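Local coordinates for protein putative metalloprotease II (PDB 4ON1) that binds a zinc ion and probably acts as a metalloendopeptidase, like the related fragilysin proteases, at residues A[19-23]-A[24-28]; A[29-32]-A[33-37]; A[85-89]-A[90-94]; A[96-100]-A[101-105]. All coordinates share one frame; numbering follows the deposited sequence.

Contact 1 of 4, residues A[19-23]-A[24-28]; sequences HVLNL and RSMDY
N22 OD1 takes two backbone N-H groups of the turn that follows it. R24 N donates to N22 OD1 at 3.0 Å, approaching slightly tilted from the plane of the side-chain amide, and S25 N adds a weak bond to the same OD1 at 3.4 Å. The torsion that sets CG of N22 opposite its own backbone N (chi1 -175°) carries the amide forward along the chain to these donors. The R24 N to N22 OD1 bond makes an Asx turn at the end of strand 19-22, where the chain swings towards helix 28-35 with D27 at the N-cap. The carbonyl oxygen of the same residue is shared too: M26 N lies 2.9 Å from N22 O and S25 N 3.2 Å from it, both weak, bent turn bonds. On the apolar side M26 runs extended beyond CG, and its sulfur lies across the branched end of L21, with M26 SD 3.9 Å from L21 CD1. Further out, M26 CE meets L23 CD2 at 3.9 Å, the two side chains lying alongside each other and pointing the same way. Y106 of strand 102-109 packs on both L23 and M26.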
ATOM      1  N   HIS A  19      -4.409  -2.992  26.370  1.00 24.01           N
ATOM      2  CA  HIS A  19      -3.328  -2.035  26.133  1.00 18.40           C
ATOM      3  C   HIS A  19      -3.799  -0.591  26.236  1.00 28.51           C
ATOM      4  O   HIS A  19      -4.966  -0.289  25.979  1.00 21.10           O
ATOM      5  CB  HIS A  19      -2.707  -2.252  24.745  1.00 19.77           C
ATOM      6  CG  HIS A  19      -2.426  -3.687  24.421  1.00 33.96           C
ATOM      7  ND1 HIS A  19      -1.251  -4.313  24.772  1.00 29.53           N
ATOM      8  CD2 HIS A  19      -3.172  -4.616  23.776  1.00 28.65           C
ATOM      9  CE1 HIS A  19      -1.283  -5.568  24.361  1.00 35.55           C
ATOM     10  NE2 HIS A  19      -2.437  -5.778  23.752  1.00 32.84           N
ATOM     11  N   VAL A  20      -2.874   0.295  26.592  1.00 22.32           N
ATOM     12  CA  VAL A  20      -3.088   1.731  26.477  1.00 23.63           C
ATOM     13  C   VAL A  20      -2.016   2.289  25.563  1.00 26.46           C
ATOM     14  O   VAL A  20      -0.911   1.750  25.481  1.00 24.05           O
ATOM     15  CB  VAL A  20      -3.029   2.472  27.834  1.00 23.59           C
ATOM     16  CG1 VAL A  20      -4.005   1.876  28.825  1.00 25.81           C
ATOM     17  CG2 VAL A  20      -1.598   2.470  28.390  1.00 23.52           C
ATOM     18  N   LEU A  21      -2.349   3.366  24.867  1.00 17.00           N
ATOM     19  CA  LEU A  21      -1.434   3.967  23.917  1.00 19.01           C
ATOM     20  C   LEU A  21      -1.768   5.438  23.757  1.00 26.36           C
ATOM     21  O   LEU A  21      -2.887   5.794  23.381  1.00 21.99           O
ATOM     22  CB  LEU A  21      -1.507   3.233  22.570  1.00 20.82           C
ATOM     23  CG  LEU A  21      -0.510   3.609  21.470  1.00 23.60           C
ATOM     24  CD1 LEU A  21       0.925   3.385  21.933  1.00 22.43           C
ATOM     25  CD2 LEU A  21      -0.789   2.802  20.208  1.00 21.95           C
ATOM     26  N   ASN A  22      -0.799   6.288  24.079  1.00 18.38           N
ATOM     27  CA  ASN A  22      -0.936   7.726  23.883  1.00 18.21           C
ATOM     28  C   ASN A  22      -0.355   8.079  22.522  1.00 25.09           C
ATOM     29  O   ASN A  22       0.857   8.066  22.335  1.00 22.39           O
ATOM     30  CB  ASN A  22      -0.238   8.498  25.010  1.00 20.28           C
ATOM     31  CG  ASN A  22      -0.451  10.002  24.915  1.00 25.34           C
ATOM     32  OD1 ASN A  22      -0.610  10.557  23.827  1.00 21.73           O
ATOM     33  ND2 ASN A  22      -0.450  10.669  26.060  1.00 20.93           N
ATOM     34  N   LEU A  23      -1.239   8.382  21.578  1.00 22.01           N
ATOM     35  CA  LEU A  23      -0.851   8.621  20.195  1.00 21.49           C
ATOM     36  C   LEU A  23       0.065   9.830  20.034  1.00 27.60           C
ATOM     37  O   LEU A  23       0.871   9.886  19.104  1.00 28.20           O
ATOM     38  CB  LEU A  23      -2.103   8.789  19.326  1.00 25.13           C
ATOM     39  CG  LEU A  23      -2.978   7.540  19.155  1.00 22.92           C
ATOM     40  CD1 LEU A  23      -4.336   7.902  18.582  1.00 19.91           C
ATOM     41  CD2 LEU A  23      -2.282   6.531  18.247  1.00 22.71           C
ATOM     42  N   ARG A  24      -0.054  10.799  20.931  1.00 22.56           N
ATOM     43  CA  ARG A  24       0.792  11.982  20.856  1.00 27.09           C
ATOM     44  C   ARG A  24       2.229  11.705  21.309  1.00 26.90           C
ATOM     45  O   ARG A  24       3.179  12.231  20.732  1.00 32.38           O
ATOM     46  CB  ARG A  24       0.203  13.111  21.705  1.00 31.96           C
ATOM     47  CG  ARG A  24      -1.017  13.786  21.109  1.00 44.73           C
ATOM     48  CD  ARG A  24      -0.822  15.294  21.021  1.00 42.53           C
ATOM     49  NE  ARG A  24      -1.997  15.956  20.460  1.00 49.97           N
ATOM     50  CZ  ARG A  24      -2.833  16.718  21.157  1.00 57.04           C
ATOM     51  NH1 ARG A  24      -2.614  16.943  22.445  1.00 53.74           N
ATOM     52  NH2 ARG A  24      -3.878  17.273  20.559  1.00 63.10           N
ATOM     53  N   SER A  25       2.391  10.874  22.333  1.00 18.81           N
ATOM     54  CA  SER A  25       3.703  10.709  22.953  1.00 30.10           C
ATOM     55  C   SER A  25       4.398   9.418  22.540  1.00 19.44           C
ATOM     56  O   SER A  25       5.546   9.186  22.910  1.00 22.09           O
ATOM     57  CB  SER A  25       3.578  10.749  24.478  1.00 20.82           C
ATOM     58  OG  SER A  25       2.828   9.636  24.936  1.00 25.14           O
ATOM     59  N   MET A  26       3.711   8.569  21.788  1.00 16.45           N
ATOM     60  CA  MET A  26       4.257   7.245  21.507  1.00 24.60           C
ATOM     61  C   MET A  26       5.449   7.320  20.555  1.00 22.66           C
ATOM     62  O   MET A  26       5.493   8.164  19.656  1.00 27.73           O
ATOM     63  CB  MET A  26       3.184   6.334  20.914  1.00 22.98           C
ATOM     64  CG  MET A  26       2.822   6.674  19.489  1.00 20.47           C
ATOM     65  SD  MET A  26       1.629   5.537  18.781  1.00 26.35           S
ATOM     66  CE  MET A  26       1.455   6.289  17.163  1.00 24.60           C
ATOM     67  N   ASP A  27       6.429   6.451  20.769  1.00 19.72           N
ATOM     68  CA  ASP A  27       7.455   6.233  19.759  1.00 22.74           C
ATOM     69  C   ASP A  27       7.425   4.757  19.350  1.00 19.23           C
ATOM     70  O   ASP A  27       6.497   4.038  19.732  1.00 18.23           O
ATOM     71  CB  ASP A  27       8.837   6.666  20.255  1.00 19.22           C
ATOM     72  CG  ASP A  27       9.270   5.944  21.512  1.00 33.89           C
ATOM     73  OD1 ASP A  27       8.647   4.928  21.884  1.00 30.71           O
ATOM     74  OD2 ASP A  27      10.259   6.396  22.130  1.00 54.87           O
ATOM     75  N   TYR A  28       8.417   4.316  18.579  1.00 22.52           N
ATOM     76  CA  TYR A  28       8.405   2.959  18.033  1.00 21.79           C
ATOM     77  C   TYR A  28       8.210   1.889  19.106  1.00 23.90           C
ATOM     78  O   TYR A  28       7.392   0.988  18.939  1.00 15.55           O
ATOM     79  CB  TYR A  28       9.696   2.656  17.252  1.00 14.93           C
ATOM     80  CG  TYR A  28       9.735   1.224  16.752  1.00 16.45           C
ATOM     81  CD1 TYR A  28       9.063   0.855  15.592  1.00 15.20           C
ATOM     82  CD2 TYR A  28      10.417   0.235  17.455  1.00 17.89           C
ATOM     83  CE1 TYR A  28       9.076  -0.459  15.139  1.00 17.74           C
ATOM     84  CE2 TYR A  28      10.439  -1.084  17.008  1.00 17.68           C
ATOM     85  CZ  TYR A  28       9.767  -1.420  15.850  1.00 17.01           C
ATOM     86  OH  TYR A  28       9.792  -2.724  15.408  1.00 19.49           O
TER

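Contact 2 of 4, residues A[29-32]-A[33-37]; sequences EDLA and GVLSK
The peptide plane of A32 is met at its oxygen by S36 twice, from OG at 2.8 Å and from the backbone N at 2.9 Å. Neither donor lies in the plane: OG is tilted 20° from it and N 27°. This is helix 28-35 and the residues that follow it, the helix that connects the parallel strands 19-22 and 43-49. With OG placed between its own backbone N and carbonyl carbon (chi1 64°), the S36 hydroxyl folds back along the chain and adds a second bond to the ordinary i to i+4 one. The i to i+4 bonds continue back along the helix: G33 N donates to E29 O at 2.9 Å, V34 N to D30 O at 3.2 Å, and L35 N to L31 O at 2.9 Å. The carboxylate of D30 turns the other way and accepts a hydrogen bond from the backbone N of D27, the residue at the N-cap. One turn apart on the buried side, L31 and L35 bring their branches together obliquely, L31 CD1 lying 3.8 Å from L35 CG. This leucine pair faces the strands, L31 packing on A93 and I95 and L35 on A86 and L88. K37 curls back against the helix, and its NZ donates to G33 O at 2.7 Å.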
ATOM      1  N   GLU A  29       8.957   1.965  20.201  1.00 15.33           N
ATOM      2  CA  GLU A  29       8.851   0.909  21.202  1.00 23.06           C
ATOM      3  C   GLU A  29       7.462   0.833  21.838  1.00 22.85           C
ATOM      4  O   GLU A  29       7.012  -0.251  22.200  1.00 24.54           O
ATOM      5  CB  GLU A  29       9.922   1.075  22.280  1.00 25.52           C
ATOM      6  CG  GLU A  29      11.332   0.788  21.769  1.00 56.26           C
ATOM      7  CD  GLU A  29      11.497  -0.647  21.253  1.00 80.34           C
ATOM      8  OE1 GLU A  29      12.264  -0.852  20.284  1.00 72.73           O
ATOM      9  OE2 GLU A  29      10.874  -1.572  21.824  1.00 91.45           O
ATOM     10  N   ASP A  30       6.781   1.969  21.970  1.00 17.52           N
ATOM     11  CA  ASP A  30       5.408   1.951  22.482  1.00 18.42           C
ATOM     12  C   ASP A  30       4.456   1.210  21.546  1.00 18.35           C
ATOM     13  O   ASP A  30       3.753   0.286  21.959  1.00 16.80           O
ATOM     14  CB  ASP A  30       4.886   3.367  22.684  1.00 15.09           C
ATOM     15  CG  ASP A  30       5.626   4.111  23.777  1.00 35.69           C
ATOM     16  OD1 ASP A  30       5.964   3.494  24.809  1.00 27.90           O
ATOM     17  OD2 ASP A  30       5.865   5.320  23.592  1.00 35.70           O
ATOM     18  N   LEU A  31       4.427   1.634  20.288  1.00 13.89           N
ATOM     19  CA  LEU A  31       3.500   1.056  19.321  1.00 19.52           C
ATOM     20  C   LEU A  31       3.868  -0.393  19.022  1.00 22.43           C
ATOM     21  O   LEU A  31       2.995  -1.263  19.011  1.00 17.25           O
ATOM     22  CB  LEU A  31       3.480   1.880  18.034  1.00 14.06           C
ATOM     23  CG  LEU A  31       2.539   1.357  16.947  1.00 19.80           C
ATOM     24  CD1 LEU A  31       1.167   1.020  17.528  1.00 11.59           C
ATOM     25  CD2 LEU A  31       2.415   2.372  15.822  1.00 16.50           C
ATOM     26  N   ALA A  32       5.158  -0.658  18.807  1.00 16.19           N
ATOM     27  CA  ALA A  32       5.610  -2.023  18.549  1.00 22.08           C
ATOM     28  C   ALA A  32       5.384  -2.916  19.768  1.00 25.32           C
ATOM     29  O   ALA A  32       5.104  -4.109  19.630  1.00 26.27           O
ATOM     30  CB  ALA A  32       7.094  -2.036  18.144  1.00 23.92           C
ATOM     31  N   GLY A  33       5.503  -2.332  20.957  1.00 23.03           N
ATOM     32  CA  GLY A  33       5.255  -3.055  22.194  1.00 17.99           C
ATOM     33  C   GLY A  33       3.833  -3.585  22.247  1.00 21.79           C
ATOM     34  O   GLY A  33       3.576  -4.680  22.761  1.00 25.62           O
ATOM     35  N   VAL A  34       2.905  -2.802  21.708  1.00 17.99           N
ATOM     36  CA  VAL A  34       1.508  -3.227  21.609  1.00 17.35           C
ATOM     37  C   VAL A  34       1.303  -4.237  20.471  1.00 22.69           C
ATOM     38  O   VAL A  34       0.784  -5.341  20.694  1.00 16.38           O
ATOM     39  CB  VAL A  34       0.570  -2.016  21.396  1.00 28.68           C
ATOM     40  CG1 VAL A  34      -0.856  -2.465  21.125  1.00 20.30           C
ATOM     41  CG2 VAL A  34       0.628  -1.074  22.598  1.00 23.03           C
ATOM     42  N   LEU A  35       1.721  -3.870  19.263  1.00 20.58           N
ATOM     43  CA  LEU A  35       1.447  -4.688  18.078  1.00 18.37           C
ATOM     44  C   LEU A  35       2.094  -6.072  18.104  1.00 20.49           C
ATOM     45  O   LEU A  35       1.509  -7.035  17.619  1.00 17.42           O
ATOM     46  CB  LEU A  35       1.889  -3.953  16.805  1.00 12.90           C
ATOM     47  CG  LEU A  35       1.140  -2.651  16.499  1.00 13.24           C
ATOM     48  CD1 LEU A  35       1.603  -2.019  15.184  1.00 10.32           C
ATOM     49  CD2 LEU A  35      -0.357  -2.885  16.475  1.00 19.04           C
ATOM     50  N   SER A  36       3.287  -6.179  18.680  1.00 15.87           N
ATOM     51  CA  SER A  36       3.996  -7.455  18.706  1.00 18.22           C
ATOM     52  C   SER A  36       3.321  -8.504  19.595  1.00 28.38           C
ATOM     53  O   SER A  36       3.661  -9.685  19.520  1.00 28.01           O
ATOM     54  CB  SER A  36       5.437  -7.251  19.173  1.00 20.35           C
ATOM     55  OG  SER A  36       5.469  -6.789  20.509  1.00 26.75           O
ATOM     56  N   LYS A  37       2.372  -8.087  20.433  1.00 25.02           N
ATOM     57  CA  LYS A  37       1.680  -9.031  21.318  1.00 28.95           C
ATOM     58  C   LYS A  37       0.360  -9.529  20.723  1.00 32.65           C
ATOM     59  O   LYS A  37      -0.346 -10.332  21.338  1.00 31.56           O
ATOM     60  CB  LYS A  37       1.407  -8.395  22.684  1.00 30.97           C
ATOM     61  CG  LYS A  37       2.655  -8.051  23.485  1.00 23.50           C
ATOM     62  CD  LYS A  37       2.297  -7.298  24.766  1.00 42.94           C
ATOM     63  CE  LYS A  37       3.548  -6.919  25.550  1.00 43.69           C
ATOM     64  NZ  LYS A  37       4.567  -6.288  24.651  1.00 40.54           N
TER

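Contact 3 of 4, residues A[85-89]-A[90-94]; sequences NAILS and QSYAT
The beta hairpin of strands 84-88 and 92-99 turns here, and the two strands run almost exactly antiparallel. I87 and T94 form a hydrogen-bonded pair: I87 N donates to T94 O at 2.9 Å and T94 N returns to I87 O at 3.0 Å. S89 N donates to Y92 O at 2.8 Å across the mouth of the turn. In the turn itself S89 OG accepts the S91 N-H at 3.1 Å in a nearly straight bond (175°), an ST turn, and the same hydroxyl is bonded to E68 OE2. S89 CB lies over one face of the Y92 ring, 3.5 Å from its centroid, a CH-pi contact offset a little toward the rim. Y92 turns its ring back across the hairpin because CG stands between the backbone N and the carbonyl carbon (chi1 63°), and I87 CG2 approaches CE1 obliquely at 4.1 Å. The phenol OH is held beyond by E68 OE1 and T221 OG1. T94 OG1 lies alongside I87, 3.3 Å from its CB, while L88 and A93 pack on the other face against helix 28-35. With Q90 and S91 at the bend, this is the tight reversal of a beta hairpin between neighbouring strands.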
ATOM      1  N   ASN A  85      -6.223   0.389  10.748  1.00 18.05           N
ATOM      2  CA  ASN A  85      -5.186  -0.518  10.272  1.00 15.53           C
ATOM      3  C   ASN A  85      -3.883  -0.196  10.971  1.00 24.42           C
ATOM      4  O   ASN A  85      -3.675   0.939  11.399  1.00 17.92           O
ATOM      5  CB  ASN A  85      -4.984  -0.410   8.754  1.00 15.40           C
ATOM      6  CG  ASN A  85      -6.137  -1.004   7.961  1.00 28.39           C
ATOM      7  OD1 ASN A  85      -6.880  -0.284   7.289  1.00 35.84           O
ATOM      8  ND2 ASN A  85      -6.294  -2.319   8.043  1.00 34.79           N
ATOM      9  N   ALA A  86      -3.000  -1.187  11.068  1.00 11.65           N
ATOM     10  CA  ALA A  86      -1.670  -0.968  11.618  1.00 13.10           C
ATOM     11  C   ALA A  86      -0.672  -1.855  10.913  1.00 17.59           C
ATOM     12  O   ALA A  86      -1.038  -2.864  10.306  1.00 17.28           O
ATOM     13  CB  ALA A  86      -1.645  -1.231  13.130  1.00 11.20           C
ATOM     14  N   ILE A  87       0.590  -1.448  10.981  1.00 16.60           N
ATOM     15  CA  ILE A  87       1.693  -2.184  10.380  1.00 16.08           C
ATOM     16  C   ILE A  87       2.820  -2.326  11.387  1.00 17.19           C
ATOM     17  O   ILE A  87       3.182  -1.347  12.030  1.00 12.12           O
ATOM     18  CB  ILE A  87       2.204  -1.461   9.120  1.00 12.52           C
ATOM     19  CG1 ILE A  87       1.051  -1.275   8.123  1.00 17.30           C
ATOM     20  CG2 ILE A  87       3.344  -2.231   8.480  1.00 12.74           C
ATOM     21  CD1 ILE A  87       1.402  -0.414   6.933  1.00 16.44           C
ATOM     22  N   LEU A  88       3.368  -3.533  11.536  1.00 11.90           N
ATOM     23  CA  LEU A  88       4.541  -3.718  12.385  1.00 17.61           C
ATOM     24  C   LEU A  88       5.712  -4.247  11.586  1.00 19.52           C
ATOM     25  O   LEU A  88       5.682  -5.370  11.090  1.00 16.34           O
ATOM     26  CB  LEU A  88       4.259  -4.673  13.551  1.00 12.02           C
ATOM     27  CG  LEU A  88       5.523  -4.987  14.371  1.00 19.96           C
ATOM     28  CD1 LEU A  88       6.153  -3.722  14.960  1.00 14.20           C
ATOM     29  CD2 LEU A  88       5.224  -5.985  15.474  1.00 16.48           C
ATOM     30  N   SER A  89       6.740  -3.416  11.463  1.00  9.39           N
ATOM     31  CA  SER A  89       8.007  -3.836  10.886  1.00 11.79           C
ATOM     32  C   SER A  89       9.060  -3.788  11.972  1.00 16.80           C
ATOM     33  O   SER A  89       8.849  -3.161  13.007  1.00 12.86           O
ATOM     34  CB  SER A  89       8.397  -2.927   9.720  1.00 11.63           C
ATOM     35  OG  SER A  89       9.780  -3.021   9.428  1.00 16.66           O
ATOM     36  N   GLN A  90      10.197  -4.428  11.744  1.00 14.46           N
ATOM     37  CA  GLN A  90      11.276  -4.352  12.716  1.00 23.57           C
ATOM     38  C   GLN A  90      11.917  -2.961  12.736  1.00 22.40           C
ATOM     39  O   GLN A  90      12.600  -2.611  13.694  1.00 17.70           O
ATOM     40  CB  GLN A  90      12.329  -5.430  12.431  1.00 18.82           C
ATOM     41  CG  GLN A  90      11.815  -6.833  12.729  1.00 25.94           C
ATOM     42  CD  GLN A  90      12.832  -7.915  12.446  1.00 36.04           C
ATOM     43  OE1 GLN A  90      14.019  -7.640  12.263  1.00 44.32           O
ATOM     44  NE2 GLN A  90      12.373  -9.161  12.430  1.00 27.54           N
ATOM     45  N   SER A  91      11.665  -2.167  11.696  1.00 12.62           N
ATOM     46  CA  SER A  91      12.277  -0.840  11.550  1.00 21.76           C
ATOM     47  C   SER A  91      11.310   0.323  11.775  1.00 18.54           C
ATOM     48  O   SER A  91      11.728   1.473  11.943  1.00 13.83           O
ATOM     49  CB  SER A  91      12.887  -0.700  10.156  1.00 23.25           C
ATOM     50  OG  SER A  91      13.815  -1.736   9.914  1.00 36.91           O
ATOM     51  N   TYR A  92      10.016   0.038  11.726  1.00  9.49           N
ATOM     52  CA  TYR A  92       9.023   1.091  11.860  1.00 13.34           C
ATOM     53  C   TYR A  92       7.674   0.467  12.188  1.00 20.47           C
ATOM     54  O   TYR A  92       7.490  -0.740  12.052  1.00 12.88           O
ATOM     55  CB  TYR A  92       8.934   1.916  10.567  1.00  8.91           C
ATOM     56  CG  TYR A  92       8.480   1.073   9.402  1.00 13.28           C
ATOM     57  CD1 TYR A  92       7.125   0.873   9.151  1.00 16.78           C
ATOM     58  CD2 TYR A  92       9.404   0.440   8.582  1.00 14.60           C
ATOM     59  CE1 TYR A  92       6.705   0.089   8.110  1.00 15.78           C
ATOM     60  CE2 TYR A  92       8.994  -0.350   7.530  1.00 12.09           C
ATOM     61  CZ  TYR A  92       7.639  -0.521   7.305  1.00 15.04           C
ATOM     62  OH  TYR A  92       7.205  -1.309   6.274  1.00 16.18           O
ATOM     63  N   ALA A  93       6.722   1.299  12.585  1.00 10.09           N
ATOM     64  CA  ALA A  93       5.356   0.837  12.777  1.00 13.11           C
ATOM     65  C   ALA A  93       4.424   1.976  12.442  1.00 17.44           C
ATOM     66  O   ALA A  93       4.820   3.146  12.498  1.00 15.91           O
ATOM     67  CB  ALA A  93       5.124   0.349  14.209  1.00  9.45           C
ATOM     68  N   THR A  94       3.197   1.642  12.057  1.00 11.49           N
ATOM     69  CA  THR A  94       2.222   2.666  11.704  1.00 14.94           C
ATOM     70  C   THR A  94       0.850   2.286  12.214  1.00 15.49           C
ATOM     71  O   THR A  94       0.560   1.113  12.422  1.00 15.52           O
ATOM     72  CB  THR A  94       2.100   2.876  10.169  1.00 25.98           C
ATOM     73  OG1 THR A  94       1.483   1.727   9.580  1.00 35.79           O
ATOM     74  CG2 THR A  94       3.463   3.122   9.531  1.00 24.70           C
TER

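Contact 4 of 4, residues A[96-100]-A[101-105]; sequences RLQRG and GDLID
Strands 96-99 and 102-105 are antiparallel but strongly twisted, at 141° between their directions, and R99 and D102 close the ladder with a bond each way, R99 N to D102 O at 2.8 Å and D102 N to R99 O at 2.9 Å. L97 and I104 form the next hydrogen-bonded pair, with I104 N 2.7 Å from L97 O. On the face of R96, L103 and D105, R96 and D105 form a salt bridge, the arginine gripping side-on: NH2 meets D105 OD2 at 2.8 Å, on its syn side but well out of the carboxylate plane, and NE meets D105 OD1 at 3.2 Å from above that plane. Both acceptors lie close to the guanidinium plane, yet the two flat groups are turned 52° against each other. The bend in the R96 chain at chi3 (-70°) brings the guanidinium back to the neighbouring strand, while its CG rests 3.5 Å from L103 CD1. On the other face I104 CG1 lies 3.7 Å from both R99 CB and R99 CG, before the arginine bends away to salt bridges with E49 and E52. G100 and G101 have positive phi, the central pair of a type I' turn, characteristic of two-residue beta hairpins.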
ATOM      1  N   ARG A  96      -3.167   3.567  11.047  1.00 13.94           N
ATOM      2  CA  ARG A  96      -4.008   4.406  10.212  1.00 16.71           C
ATOM      3  C   ARG A  96      -5.432   4.321  10.724  1.00 20.55           C
ATOM      4  O   ARG A  96      -5.973   3.224  10.882  1.00 19.16           O
ATOM      5  CB  ARG A  96      -3.925   3.978   8.740  1.00 21.80           C
ATOM      6  CG  ARG A  96      -4.814   4.790   7.822  1.00 29.65           C
ATOM      7  CD  ARG A  96      -4.579   4.451   6.367  1.00 36.41           C
ATOM      8  NE  ARG A  96      -3.281   4.929   5.906  1.00 29.71           N
ATOM      9  CZ  ARG A  96      -2.854   4.841   4.653  1.00 33.51           C
ATOM     10  NH1 ARG A  96      -3.629   4.299   3.724  1.00 35.84           N
ATOM     11  NH2 ARG A  96      -1.654   5.303   4.330  1.00 28.07           N
ATOM     12  N   LEU A  97      -6.038   5.469  11.006  1.00 16.62           N
ATOM     13  CA  LEU A  97      -7.423   5.465  11.446  1.00 27.42           C
ATOM     14  C   LEU A  97      -8.140   6.773  11.136  1.00 26.34           C
ATOM     15  O   LEU A  97      -7.535   7.733  10.654  1.00 25.59           O
ATOM     16  CB  LEU A  97      -7.496   5.152  12.942  1.00 31.27           C
ATOM     17  CG  LEU A  97      -6.493   5.821  13.880  1.00 27.81           C
ATOM     18  CD1 LEU A  97      -6.782   7.293  14.039  1.00 35.93           C
ATOM     19  CD2 LEU A  97      -6.502   5.137  15.235  1.00 31.55           C
ATOM     20  N   GLN A  98      -9.438   6.797  11.414  1.00 27.48           N
ATOM     21  CA  GLN A  98     -10.245   7.977  11.155  1.00 34.04           C
ATOM     22  C   GLN A  98     -10.318   8.889  12.372  1.00 36.22           C
ATOM     23  O   GLN A  98     -10.656   8.447  13.471  1.00 40.59           O
ATOM     24  CB  GLN A  98     -11.651   7.569  10.717  1.00 31.18           C
ATOM     25  CG  GLN A  98     -11.667   6.665   9.493  1.00 50.77           C
ATOM     26  CD  GLN A  98     -11.969   7.429   8.218  1.00 65.94           C
ATOM     27  OE1 GLN A  98     -11.810   8.650   8.158  1.00 66.82           O
ATOM     28  NE2 GLN A  98     -12.406   6.711   7.189  1.00 71.98           N
ATOM     29  N   ARG A  99     -10.007  10.164  12.159  1.00 32.30           N
ATOM     30  CA  ARG A  99     -10.172  11.189  13.181  1.00 35.77           C
ATOM     31  C   ARG A  99     -10.931  12.362  12.585  1.00 38.28           C
ATOM     32  O   ARG A  99     -10.450  12.997  11.646  1.00 37.46           O
ATOM     33  CB  ARG A  99      -8.824  11.677  13.714  1.00 28.27           C
ATOM     34  CG  ARG A  99      -7.918  10.603  14.289  1.00 31.60           C
ATOM     35  CD  ARG A  99      -8.328  10.215  15.693  1.00 34.41           C
ATOM     36  NE  ARG A  99      -8.151  11.322  16.632  1.00 39.39           N
ATOM     37  CZ  ARG A  99      -9.097  11.746  17.460  1.00 42.15           C
ATOM     38  NH1 ARG A  99     -10.276  11.144  17.471  1.00 41.92           N
ATOM     39  NH2 ARG A  99      -8.861  12.763  18.278  1.00 42.48           N
ATOM     40  N   GLY A 100     -12.112  12.641  13.125  1.00 40.94           N
ATOM     41  CA  GLY A 100     -12.910  13.766  12.670  1.00 42.57           C
ATOM     42  C   GLY A 100     -13.245  13.704  11.191  1.00 44.19           C
ATOM     43  O   GLY A 100     -13.309  14.734  10.519  1.00 54.36           O
ATOM     44  N   GLY A 101     -13.454  12.494  10.681  1.00 32.44           N
ATOM     45  CA  GLY A 101     -13.756  12.303   9.275  1.00 41.64           C
ATOM     46  C   GLY A 101     -12.540  12.199   8.372  1.00 45.61           C
ATOM     47  O   GLY A 101     -12.663  11.829   7.203  1.00 50.10           O
ATOM     48  N   ASP A 102     -11.365  12.529   8.900  1.00 32.03           N
ATOM     49  CA  ASP A 102     -10.137  12.449   8.114  1.00 29.43           C
ATOM     50  C   ASP A 102      -9.391  11.143   8.353  1.00 30.48           C
ATOM     51  O   ASP A 102      -9.394  10.602   9.463  1.00 30.71           O
ATOM     52  CB  ASP A 102      -9.209  13.630   8.419  1.00 24.54           C
ATOM     53  CG  ASP A 102      -9.691  14.926   7.795  1.00 40.55           C
ATOM     54  OD1 ASP A 102     -10.705  14.896   7.064  1.00 41.10           O
ATOM     55  OD2 ASP A 102      -9.051  15.973   8.027  1.00 36.78           O
ATOM     56  N   LEU A 103      -8.771  10.630   7.296  1.00 26.88           N
ATOM     57  CA  LEU A 103      -7.887   9.482   7.421  1.00 26.75           C
ATOM     58  C   LEU A 103      -6.502   9.940   7.905  1.00 25.41           C
ATOM     59  O   LEU A 103      -5.844  10.760   7.256  1.00 22.87           O
ATOM     60  CB  LEU A 103      -7.782   8.741   6.091  1.00 27.65           C
ATOM     61  CG  LEU A 103      -7.002   7.433   6.122  1.00 38.09           C
ATOM     62  CD1 LEU A 103      -7.792   6.415   6.917  1.00 39.03           C
ATOM     63  CD2 LEU A 103      -6.750   6.928   4.709  1.00 41.00           C
ATOM     64  N   ILE A 104      -6.077   9.421   9.052  1.00 17.13           N
ATOM     65  CA  ILE A 104      -4.836   9.868   9.693  1.00 20.02           C
ATOM     66  C   ILE A 104      -3.797   8.752   9.781  1.00 20.64           C
ATOM     67  O   ILE A 104      -4.117   7.638  10.189  1.00 22.62           O
ATOM     68  CB  ILE A 104      -5.110  10.391  11.113  1.00 24.14           C
ATOM     69  CG1 ILE A 104      -6.217  11.452  11.082  1.00 27.22           C
ATOM     70  CG2 ILE A 104      -3.836  10.948  11.737  1.00 19.61           C
ATOM     71  CD1 ILE A 104      -5.861  12.692  10.280  1.00 20.10           C
ATOM     72  N   ASP A 105      -2.565   9.052   9.373  1.00 17.47           N
ATOM     73  CA  ASP A 105      -1.438   8.120   9.512  1.00 14.80           C
ATOM     74  C   ASP A 105      -0.539   8.520  10.683  1.00 22.80           C
ATOM     75  O   ASP A 105      -0.085   9.665  10.752  1.00 19.01           O
ATOM     76  CB  ASP A 105      -0.600   8.081   8.227  1.00 18.14           C
ATOM     77  CG  ASP A 105      -0.685   6.746   7.499  1.00 47.12           C
ATOM     78  OD1 ASP A 105      -1.109   5.743   8.111  1.00 64.09           O
ATOM     79  OD2 ASP A 105      -0.310   6.701   6.308  1.00 52.62           O
TER

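In the fold
All four contacts belong to the N-terminal fragilysin-type domain, away from the zinc site. Contact 3 is the most buried, contacts 1, 2 and 4 being only partly so. Contacts 1 and 2 follow one another from strand 19-22 into helix 28-35 and touch through L21 and L31. That helix lies on the hairpin of contact 3, with L35, A32 and L31 against I87, L88 and A93, and Y28 OH bonds S89 O. Contacts 3 and 4 share strand 92-99, and a backbone bond between N85 and R96 joins them. An Asx turn and Met-Leu packing mark contact 1, carbonyl bonding and leucine packing contact 2, an aromatic face contact 3, and a salt bridge contact 4, less buried than contact 3.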